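Local atomic coordinates of N-terminal acetyltransferase-like protein (Chaetomium thermophilum, PDB entry 5NNP), a protein that probably serves as the TPR-repeat auxiliary subunit of an N-terminal acetyltransferase complex of the NatA type, holding the catalytic partner rather than acting alone. Residues S334-F337 with K338-T341. Sequence-based numbering, arbitrary orientation.
Sequences SDSF and KKET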
loop_
_atom_site.group_PDB
_atom_site.type_symbol
_atom_site.label_atom_id
_atom_site.label_comp_id
_atom_site.label_asym_id
_atom_site.label_seq_id
_atom_site.Cartn_x
_atom_site.Cartn_y
_atom_site.Cartn_z
ATOM N N SER A 334 15.761 3.090 -23.476
ATOM C CA SER A 334 14.710 3.598 -24.353
ATOM C C SER A 334 15.364 4.293 -25.541
ATOM O O SER A 334 14.822 4.298 -26.639
ATOM C CB SER A 334 13.764 4.555 -23.609
ATOM O OG SER A 334 14.408 5.765 -23.224
ATOM N N ASP A 335 16.536 4.874 -25.299
ATOM C CA ASP A 335 17.338 5.506 -26.335
ATOM C C ASP A 335 18.282 4.465 -26.938
ATOM O O ASP A 335 19.137 3.906 -26.251
ATOM C CB ASP A 335 18.113 6.694 -25.757
ATOM C CG ASP A 335 18.950 7.421 -26.797
ATOM O OD1 ASP A 335 19.733 6.759 -27.511
ATOM O OD2 ASP A 335 18.837 8.663 -26.895
ATOM N N SER A 336 18.117 4.209 -28.227
ATOM C CA SER A 336 18.903 3.198 -28.913
ATOM C C SER A 336 20.403 3.454 -28.778
ATOM O O SER A 336 21.179 2.533 -28.509
ATOM C CB SER A 336 18.512 3.148 -30.388
ATOM O OG SER A 336 18.957 1.944 -30.977
ATOM N N PHE A 337 20.797 4.708 -28.976
ATOM C CA PHE A 337 22.194 5.116 -28.905
ATOM C C PHE A 337 22.833 4.770 -27.570
ATOM O O PHE A 337 23.948 4.254 -27.520
ATOM C CB PHE A 337 22.318 6.613 -29.137
ATOM C CG PHE A 337 23.701 7.135 -28.935
ATOM C CD1 PHE A 337 24.639 7.063 -29.957
ATOM C CD2 PHE A 337 24.072 7.704 -27.732
ATOM C CE1 PHE A 337 25.916 7.544 -29.788
ATOM C CE2 PHE A 337 25.352 8.191 -27.557
ATOM C CZ PHE A 337 26.274 8.110 -28.595
ATOM N N LYS A 338 22.132 5.084 -26.487
ATOM C CA LYS A 338 22.654 4.836 -25.151
ATOM C C LYS A 338 22.722 3.334 -24.902
ATOM O O LYS A 338 23.623 2.842 -24.218
ATOM C CB LYS A 338 21.788 5.545 -24.097
ATOM C CG LYS A 338 21.861 7.070 -24.202
ATOM C CD LYS A 338 20.932 7.770 -23.236
ATOM C CE LYS A 338 20.955 9.280 -23.462
ATOM N NZ LYS A 338 19.837 9.931 -22.730
ATOM N N LYS A 339 21.770 2.609 -25.480
ATOM C CA LYS A 339 21.730 1.153 -25.405
ATOM C C LYS A 339 22.982 0.528 -26.033
ATOM O O LYS A 339 23.681 -0.257 -25.398
ATOM C CB LYS A 339 20.466 0.630 -26.099
ATOM C CG LYS A 339 20.375 -0.877 -26.203
ATOM C CD LYS A 339 19.066 -1.314 -26.845
ATOM C CE LYS A 339 18.969 -0.874 -28.295
ATOM N NZ LYS A 339 17.624 -1.171 -28.886
ATOM N N GLU A 340 23.265 0.884 -27.280
ATOM C CA GLU A 340 24.398 0.299 -27.990
ATOM C C GLU A 340 25.703 0.770 -27.364
ATOM O O GLU A 340 26.667 0.011 -27.262
ATOM C CB GLU A 340 24.346 0.657 -29.480
ATOM C CG GLU A 340 23.063 0.218 -30.146
ATOM C CD GLU A 340 22.960 0.645 -31.586
ATOM O OE1 GLU A 340 23.868 1.350 -32.088
ATOM O OE2 GLU A 340 21.956 0.260 -32.219
ATOM N N THR A 341 25.722 2.027 -26.931
ATOM C CA THR A 341 26.924 2.611 -26.361
ATOM C C THR A 341 27.287 1.925 -25.043
ATOM O O THR A 341 28.463 1.728 -24.736
ATOM C CB THR A 341 26.763 4.131 -26.135
ATOM O OG1 THR A 341 26.596 4.792 -27.397
ATOM C CG2 THR A 341 27.985 4.701 -25.445
#
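Over the centre of one face of the Phe337 ring lies Thr341 OG1, 3.5 Å above the plane, while the backbone N of Lys338 comes at the ring obliquely. The same hydroxyl donates to the carbonyl O of Phe337 (OG1 to O, 2.7 Å), arriving from above the carbonyl plane. Thr341 N reaches Phe337 O from the opposite face of that carbonyl, 2.9 Å away, and two donors one turn further on thus grip a single acceptor. With OG1 anti to its own carbonyl carbon (chi1 -64°), Thr341 turns the hydroxyl back along the helix, where it both bonds the carbonyl and rests against the ring face.

The start of helix 336-352 illustrates how an N-cap works. Asp335, the N-cap residue, accepts from Lys338 N through OD1 at 3.1 Å, the donor lying 46° above the carboxylate plane. Its CG stands anti to the backbone N (chi1 -179°), which carries the carboxylate over the first turn. The Lys338 side chain crosses that of Asp335 at about a right angle, its CD lying 3.9 Å from Asp335 CB. Main-chain bonds from Lys339 N to Asp335 O and from Glu340 N to Ser336 O begin the regular helical pattern. An alanine at Asp335 is likely to leave Lys338 N without its capping acceptor and the helix start less firmly fixed.

Lys338 and Thr341 also pack on Phe306 of helix 303-320, and Lys339 NZ donates to Met386 O, joining this turn to its neighbours in the helical array. Asp335 OD2 and Lys338 NZ, 4.5 Å apart, are too distant for a salt bridge. The carboxylate meets this turn through its capping bond, and its negative charge probably complements the positive end of the helix dipole.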